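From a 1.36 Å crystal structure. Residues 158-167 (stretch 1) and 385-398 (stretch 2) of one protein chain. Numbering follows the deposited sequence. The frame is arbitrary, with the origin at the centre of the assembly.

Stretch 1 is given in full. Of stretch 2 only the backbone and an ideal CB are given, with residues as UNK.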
ATOM      1  N   GLY A 158      -6.338   8.073   1.432  1.00  7.34           N
ATOM      2  CA  GLY A 158      -5.182   8.801   1.985  1.00  7.27           C
ATOM      3  C   GLY A 158      -4.305   9.481   0.950  1.00  8.25           C
ATOM      4  O   GLY A 158      -3.792  10.583   1.183  1.00  7.68           O
ATOM      5  N   ILE A 159      -4.142   8.846  -0.211  1.00  7.39           N
ATOM      6  CA  ILE A 159      -3.250   9.398  -1.246  1.00  7.68           C
ATOM      7  C   ILE A 159      -3.728  10.789  -1.703  1.00  7.69           C
ATOM      8  O   ILE A 159      -2.910  11.630  -2.091  1.00  7.52           O
ATOM      9  CB  ILE A 159      -3.105   8.445  -2.401  1.00  7.69           C
ATOM     10  CG1 ILE A 159      -1.903   8.787  -3.256  1.00  7.58           C
ATOM     11  CG2 ILE A 159      -4.414   8.325  -3.208  1.00  8.51           C
ATOM     12  CD1 ILE A 159      -1.696   7.837  -4.463  1.00  9.27           C
ATOM     13  N   SER A 160      -5.039  11.047  -1.665  1.00  6.94           N
ATOM     14  CA  SER A 160      -5.531  12.345  -2.081  1.00  6.91           C
ATOM     15  C   SER A 160      -5.068  13.453  -1.120  1.00  7.77           C
ATOM     16  O   SER A 160      -4.628  14.516  -1.554  1.00  7.70           O
ATOM     17  CB  SER A 160      -7.067  12.342  -2.200  1.00  7.49           C
ATOM     18  OG  SER A 160      -7.744  12.268  -0.938  1.00  9.48           O
ATOM     19  N   TYR A 161      -5.122  13.175   0.186  1.00  7.12           N
ATOM     20  CA  TYR A 161      -4.702  14.136   1.182  1.00  7.53           C
ATOM     21  C   TYR A 161      -3.193  14.409   1.050  1.00  6.80           C
ATOM     22  O   TYR A 161      -2.722  15.541   1.141  1.00  7.35           O
ATOM     23  CB  TYR A 161      -4.972  13.638   2.602  1.00  6.72           C
ATOM     24  CG  TYR A 161      -6.395  13.352   2.976  1.00  6.90           C
ATOM     25  CD1 TYR A 161      -7.127  14.270   3.706  1.00  7.40           C
ATOM     26  CD2 TYR A 161      -6.977  12.118   2.726  1.00  6.86           C
ATOM     27  CE1 TYR A 161      -8.419  13.968   4.144  1.00  7.06           C
ATOM     28  CE2 TYR A 161      -8.257  11.808   3.133  1.00  6.78           C
ATOM     29  CZ  TYR A 161      -8.967  12.732   3.875  1.00  7.24           C
ATOM     30  OH  TYR A 161     -10.238  12.377   4.311  1.00  8.28           O
ATOM     31  N   GLU A 162      -2.439  13.334   0.799  1.00  6.83           N
ATOM     32  CA  GLU A 162      -0.985  13.480   0.656  1.00  7.02           C
ATOM     33  C   GLU A 162      -0.660  14.350  -0.510  1.00  6.80           C
ATOM     34  O   GLU A 162       0.170  15.260  -0.411  1.00  7.62           O
ATOM     35  CB  GLU A 162      -0.364  12.101   0.384  1.00  7.00           C
ATOM     36  CG  GLU A 162      -0.328  11.065   1.541  1.00  7.18           C
ATOM     37  CD  GLU A 162       0.313   9.749   1.155  1.00  8.25           C
ATOM     38  OE1 GLU A 162       0.917   9.628   0.075  1.00  7.97           O
ATOM     39  OE2 GLU A 162       0.212   8.776   1.935  1.00  9.23           O
ATOM     40  N   ALA A 163      -1.256  14.070  -1.662  1.00  7.07           N
ATOM     41  CA  ALA A 163      -0.920  14.844  -2.854  1.00  7.21           C
ATOM     42  C   ALA A 163      -1.369  16.295  -2.767  1.00  7.69           C
ATOM     43  O   ALA A 163      -0.661  17.211  -3.184  1.00  7.75           O
ATOM     44  CB  ALA A 163      -1.542  14.183  -4.095  1.00  8.11           C
ATOM     45  N   CYS A 164      -2.553  16.496  -2.220  1.00  7.21           N
ATOM     46  CA  CYS A 164      -3.071  17.852  -2.097  1.00  7.98           C
ATOM     47  C   CYS A 164      -2.256  18.662  -1.071  1.00  7.68           C
ATOM     48  O   CYS A 164      -2.122  19.879  -1.204  1.00  7.48           O
ATOM     49  CB  CYS A 164      -4.534  17.828  -1.756  1.00  7.99           C
ATOM     50  SG  CYS A 164      -5.558  17.260  -3.166  1.00 10.39           S
ATOM     51  N   SER A 165      -1.679  17.995  -0.080  1.00  7.49           N
ATOM     52  CA  SER A 165      -0.759  18.642   0.832  1.00  7.75           C
ATOM     53  C   SER A 165       0.385  19.259   0.036  1.00  8.04           C
ATOM     54  O   SER A 165       0.703  20.438   0.190  1.00  8.30           O
ATOM     55  CB  SER A 165      -0.220  17.629   1.849  1.00  7.99           C
ATOM     56  OG  SER A 165       0.442  18.311   2.928  1.00  8.18           O
ATOM     57  N   LEU A 166       1.005  18.471  -0.842  1.00  7.73           N
ATOM     58  CA  LEU A 166       2.070  18.978  -1.677  1.00  8.40           C
ATOM     59  C   LEU A 166       1.598  20.073  -2.660  1.00  7.61           C
ATOM     60  O   LEU A 166       2.354  21.015  -2.955  1.00  8.44           O
ATOM     61  CB  LEU A 166       2.718  17.819  -2.472  1.00  8.87           C
ATOM     62  CG  LEU A 166       3.711  16.961  -1.696  1.00  8.08           C
ATOM     63  CD1 LEU A 166       4.008  15.689  -2.428  1.00  9.02           C
ATOM     64  CD2 LEU A 166       5.004  17.743  -1.494  1.00 10.32           C
ATOM     65  N   ALA A 167       0.366  19.965  -3.172  1.00  7.44           N
ATOM     66  CA  ALA A 167      -0.123  20.976  -4.101  1.00  6.99           C
ATOM     67  C   ALA A 167      -0.192  22.330  -3.434  1.00  7.89           C
ATOM     68  O   ALA A 167       0.126  23.338  -4.065  1.00  8.24           O
ATOM     69  CB  ALA A 167      -1.508  20.594  -4.645  1.00  8.43           C
ATOM     70  N   UNK A 385      13.538  16.650  -5.312  1.00  7.16           N
ATOM     71  CA  UNK A 385      12.194  16.765  -4.799  1.00  7.60           C
ATOM     72  C   UNK A 385      12.086  16.199  -3.402  1.00  7.72           C
ATOM     73  O   UNK A 385      12.527  15.092  -3.171  1.00  8.22           O
ATOM     74  CB  UNK A 385      11.207  16.061  -5.732  1.00  7.60           C
ATOM     75  N   UNK A 386      11.515  16.959  -2.490  1.00  7.81           N
ATOM     76  CA  UNK A 386      11.306  16.561  -1.098  1.00  7.53           C
ATOM     77  C   UNK A 386       9.852  16.147  -0.966  1.00  6.99           C
ATOM     78  O   UNK A 386       8.961  16.966  -0.760  1.00  7.33           O
ATOM     79  CB  UNK A 386      11.657  17.686  -0.123  1.00  7.53           C
ATOM     80  N   UNK A 387       9.598  14.855  -1.111  1.00  5.51           N
ATOM     81  CA  UNK A 387       8.213  14.367  -1.123  1.00  6.46           C
ATOM     82  C   UNK A 387       7.553  14.353   0.237  1.00  6.44           C
ATOM     83  O   UNK A 387       6.326  14.235   0.338  1.00  6.80           O
ATOM     84  CB  UNK A 387       8.169  12.953  -1.706  1.00  6.46           C
ATOM     85  N   UNK A 388       8.341  14.451   1.288  1.00  6.65           N
ATOM     86  CA  UNK A 388       7.838  14.247   2.615  1.00  6.13           C
ATOM     87  C   UNK A 388       7.543  12.772   2.869  1.00  5.74           C
ATOM     88  O   UNK A 388       7.926  11.900   2.103  1.00  6.94           O
ATOM     89  CB  UNK A 388       6.584  15.094   2.837  1.00  6.13           C
ATOM     90  N   UNK A 389       6.806  12.489   3.948  1.00  6.24           N
ATOM     91  CA  UNK A 389       6.531  11.115   4.374  1.00  6.86           C
ATOM     92  C   UNK A 389       5.248  10.683   3.666  1.00  6.77           C
ATOM     93  O   UNK A 389       4.185  10.511   4.273  1.00  7.43           O
ATOM     94  CB  UNK A 389       6.400  11.005   5.894  1.00  6.86           C
ATOM     95  N   UNK A 390       5.377  10.524   2.338  1.00  6.19           N
ATOM     96  CA  UNK A 390       4.245  10.366   1.441  1.00  6.06           C
ATOM     97  C   UNK A 390       4.603   9.415   0.314  1.00  5.64           C
ATOM     98  O   UNK A 390       4.660   9.771  -0.863  1.00  6.80           O
ATOM     99  CB  UNK A 390       3.802  11.719   0.881  1.00  6.06           C
ATOM    100  N   UNK A 391       4.913   8.195   0.655  1.00  6.33           N
ATOM    101  CA  UNK A 391       5.408   7.258  -0.348  1.00  6.25           C
ATOM    102  C   UNK A 391       4.428   7.083  -1.490  1.00  6.07           C
ATOM    103  O   UNK A 391       4.815   7.038  -2.659  1.00  6.18           O
ATOM    104  CB  UNK A 391       5.702   5.900   0.294  1.00  6.25           C
ATOM    105  N   UNK A 392       3.163   6.925  -1.147  1.00  6.41           N
ATOM    106  CA  UNK A 392       2.167   6.585  -2.166  1.00  6.01           C
ATOM    107  C   UNK A 392       1.968   7.739  -3.135  1.00  6.03           C
ATOM    108  O   UNK A 392       2.040   7.560  -4.354  1.00  6.28           O
ATOM    109  CB  UNK A 392       0.834   6.213  -1.513  1.00  6.01           C
ATOM    110  N   UNK A 393       1.720   8.938  -2.621  1.00  6.29           N
ATOM    111  CA  UNK A 393       1.591  10.108  -3.489  1.00  5.92           C
ATOM    112  C   UNK A 393       2.879  10.331  -4.277  1.00  5.72           C
ATOM    113  O   UNK A 393       2.811  10.737  -5.431  1.00  5.83           O
ATOM    114  CB  UNK A 393       1.249  11.353  -2.668  1.00  5.92           C
ATOM    115  N   UNK A 394       4.042  10.111  -3.675  1.00  5.28           N
ATOM    116  CA  UNK A 394       5.290  10.263  -4.434  1.00  5.93           C
ATOM    117  C   UNK A 394       5.272   9.439  -5.706  1.00  5.22           C
ATOM    118  O   UNK A 394       5.576   9.924  -6.820  1.00  5.52           O
ATOM    119  CB  UNK A 394       6.491   9.860  -3.576  1.00  5.93           C
ATOM    120  N   UNK A 395       4.940   8.163  -5.565  1.00  5.76           N
ATOM    121  CA  UNK A 395       4.941   7.305  -6.759  1.00  5.29           C
ATOM    122  C   UNK A 395       3.883   7.730  -7.784  1.00  6.05           C
ATOM    123  O   UNK A 395       4.154   7.703  -8.983  1.00  5.41           O
ATOM    124  CB  UNK A 395       4.705   5.849  -6.354  1.00  5.29           C
ATOM    125  N   UNK A 396       2.685   8.093  -7.364  1.00  5.52           N
ATOM    126  CA  UNK A 396       1.631   8.533  -8.277  1.00  5.27           C
ATOM    127  C   UNK A 396       2.008   9.857  -8.945  1.00  5.68           C
ATOM    128  O   UNK A 396       1.728  10.085 -10.133  1.00  6.25           O
ATOM    129  CB  UNK A 396       0.304   8.677  -7.529  1.00  5.27           C
ATOM    130  N   UNK A 397       2.643  10.746  -8.210  1.00  5.73           N
ATOM    131  CA  UNK A 397       3.138  12.022  -8.786  1.00  5.68           C
ATOM    132  C   UNK A 397       4.199  11.746  -9.835  1.00  5.65           C
ATOM    133  O   UNK A 397       4.161  12.303 -10.938  1.00  6.05           O
ATOM    134  CB  UNK A 397       3.708  12.933  -7.697  1.00  5.68           C
ATOM    135  N   UNK A 398       5.133  10.847  -9.524  1.00  6.21           N
ATOM    136  CA  UNK A 398       6.185  10.536 -10.479  1.00  5.70           C
ATOM    137  C   UNK A 398       5.677   9.746 -11.675  1.00  5.42           C
ATOM    138  O   UNK A 398       6.228   9.879 -12.771  1.00  6.10           O
ATOM    139  CB  UNK A 398       7.302   9.755  -9.785  1.00  5.70           C
TER

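Stretch 1 is a helix offering I159, E162, A163, S165 and L166; the second helix, from 391 onward, crosses it at 70°, with axes 8.5 Å apart at their closest.

At 385 and 386 the ideal CB finds nothing of stretch 1 nearby, so the visible atoms barely restrict the choice. They are I385 and H386; the histidine's end leads away.

At 387 CA-to-CB points sideways, with L166 CD1 5.0 Å from the ideal CB; a sizeable apolar group could reach the leucine. F387 does so, meeting L166 with its ring edge (CD1 to CD1, 4.3 Å). Position 388 has phi 72°, which favours glycine, and G388 it is. At 389 and 391 CB points away and many residues would serve; they are I389 and E391.

Position 390 points toward stretch 1 just before the helix. Its ideal CB is 3.7 Å from E162 OE1, and the hydroxyl of S165 lies farther along, so a long polar or cationic chain would suit. R390 extends past E162, its CD 3.4 Å from E162 O, and its NH2 donates to S165 OG at 2.9 Å. L166 CG covers one guanidinium face, while NH1 donates to F387 O at 2.8 Å.

At 392 the ideal CB lies 4.1 Å from I159 CG1 and 3.8 Å from E162 OE1. An apolar or flat ring could cover the isoleucine. H392 places its ring face against I159 CD1, 3.6 Å from the ring centroid, a CH-pi contact. Its backbone N donates to water 1 at 3.0 Å, and the oxygen of that water lies 2.7 Å from E162 OE2, bridging the two.

Position 393 is the tightest: its ideal CB is 3.3 Å from E162 OE1 and 3.8 Å from A163 N, leaving room for glycine or alanine. A393 fits, its CB packing 4.1 Å from I159 CG1 and 4.2 Å from A163 CB. The close approach also lets A393 N donate to E162 OE1 at 2.9 Å.

Positions 394 and 395 point away and sideways; they are M394, modelled as selenomethionine, and A395. At 396 the ideal CB is already 3.8 Å from I159 CD1, which suits a small apolar residue: A396, with CB 3.7 Å from that methyl.

Position 397 points toward stretch 1 from farther off, so a longer aliphatic chain is needed to reach L166. I397 brings CD1 to 3.6 Å from L166 CD1. Position 398 is out of reach; it is N398.

Stretch 2, residues 385-398: IHFGIREHAMAAIN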
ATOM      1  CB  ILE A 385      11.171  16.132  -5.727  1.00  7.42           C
ATOM      2  CG1 ILE A 385      11.309  16.715  -7.137  1.00  7.84           C
ATOM      3  CG2 ILE A 385       9.725  16.349  -5.182  1.00  8.36           C
ATOM      4  CD1 ILE A 385      10.481  15.988  -8.205  1.00 10.50           C
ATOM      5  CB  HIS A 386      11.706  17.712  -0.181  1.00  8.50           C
ATOM      6  CG  HIS A 386      13.160  18.025  -0.285  1.00  9.51           C
ATOM      7  ND1 HIS A 386      13.686  19.088  -0.994  1.00 13.94           N
ATOM      8  CD2 HIS A 386      14.215  17.296   0.141  1.00 10.89           C
ATOM      9  CE1 HIS A 386      15.013  19.015  -0.946  1.00 11.84           C
ATOM     10  NE2 HIS A 386      15.357  17.946  -0.254  1.00 17.86           N
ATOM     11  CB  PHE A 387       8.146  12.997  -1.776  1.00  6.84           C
ATOM     12  CG  PHE A 387       8.330  13.042  -3.262  1.00  6.55           C
ATOM     13  CD1 PHE A 387       7.278  13.381  -4.090  1.00  6.33           C
ATOM     14  CD2 PHE A 387       9.541  12.702  -3.843  1.00  6.28           C
ATOM     15  CE1 PHE A 387       7.460  13.391  -5.460  1.00  6.28           C
ATOM     16  CE2 PHE A 387       9.715  12.733  -5.193  1.00  7.10           C
ATOM     17  CZ  PHE A 387       8.671  13.092  -6.006  1.00  7.09           C
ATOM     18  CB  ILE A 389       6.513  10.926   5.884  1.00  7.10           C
ATOM     19  CG1 ILE A 389       7.776  11.528   6.556  1.00  8.34           C
ATOM     20  CG2 ILE A 389       6.457   9.431   6.212  1.00  8.52           C
ATOM     21  CD1 ILE A 389       7.755  13.058   6.839  1.00  9.94           C
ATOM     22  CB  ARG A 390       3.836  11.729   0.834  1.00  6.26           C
ATOM     23  CG  ARG A 390       3.442  12.808   1.819  1.00  6.14           C
ATOM     24  CD  ARG A 390       3.043  14.054   1.062  1.00  5.94           C
ATOM     25  NE  ARG A 390       2.752  15.202   1.911  1.00  6.63           N
ATOM     26  CZ  ARG A 390       3.601  16.176   2.196  1.00  6.68           C
ATOM     27  NH1 ARG A 390       4.835  16.204   1.740  1.00  7.15           N
ATOM     28  NH2 ARG A 390       3.168  17.189   2.937  1.00  7.24           N
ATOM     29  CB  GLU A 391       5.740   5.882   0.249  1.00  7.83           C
ATOM     30  CG  GLU A 391       6.853   5.845   1.261  1.00  8.23           C
ATOM     31  CD  GLU A 391       6.389   6.135   2.672  1.00  9.27           C
ATOM     32  OE1 GLU A 391       5.169   6.369   2.917  1.00 10.11           O
ATOM     33  OE2 GLU A 391       7.261   6.109   3.576  1.00 11.12           O
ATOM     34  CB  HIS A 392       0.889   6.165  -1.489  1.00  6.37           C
ATOM     35  CG  HIS A 392      -0.082   5.384  -2.290  1.00  7.98           C
ATOM     36  ND1 HIS A 392       0.106   4.858  -3.547  1.00 10.93           N
ATOM     37  CD2 HIS A 392      -1.312   4.986  -1.880  1.00  7.43           C
ATOM     38  CE1 HIS A 392      -0.997   4.171  -3.882  1.00 10.32           C
ATOM     39  NE2 HIS A 392      -1.861   4.265  -2.906  1.00 14.00           N
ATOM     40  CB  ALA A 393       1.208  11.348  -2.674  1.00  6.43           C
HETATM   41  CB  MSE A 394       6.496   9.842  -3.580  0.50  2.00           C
HETATM   42  CG  MSE A 394       7.781   9.718  -4.360  1.00  6.09           C
HETATM   43 SE   MSE A 394       9.303   9.251  -3.246  1.00 13.51          SE
HETATM   44  CE  MSE A 394       8.761   7.415  -2.789  1.00  6.92           C
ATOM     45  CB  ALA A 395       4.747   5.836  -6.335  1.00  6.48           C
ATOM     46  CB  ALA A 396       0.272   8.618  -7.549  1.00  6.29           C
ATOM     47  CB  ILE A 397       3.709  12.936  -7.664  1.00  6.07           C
ATOM     48  CG1 ILE A 397       2.568  13.591  -6.900  1.00  5.98           C
ATOM     49  CG2 ILE A 397       4.717  13.981  -8.203  1.00  6.95           C
ATOM     50  CD1 ILE A 397       2.904  14.180  -5.539  1.00  6.70           C
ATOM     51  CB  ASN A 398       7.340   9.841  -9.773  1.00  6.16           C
ATOM     52  CG  ASN A 398       8.321  10.797  -9.132  1.00  7.43           C
ATOM     53  OD1 ASN A 398       9.166  10.340  -8.279  1.00 10.41           O
ATOM     54  ND2 ASN A 398       8.302  12.020  -9.512  1.00  6.13           N
TER
HETATM   55  O   HOH W   1       2.058   6.806   1.586  1.00  8.94           O
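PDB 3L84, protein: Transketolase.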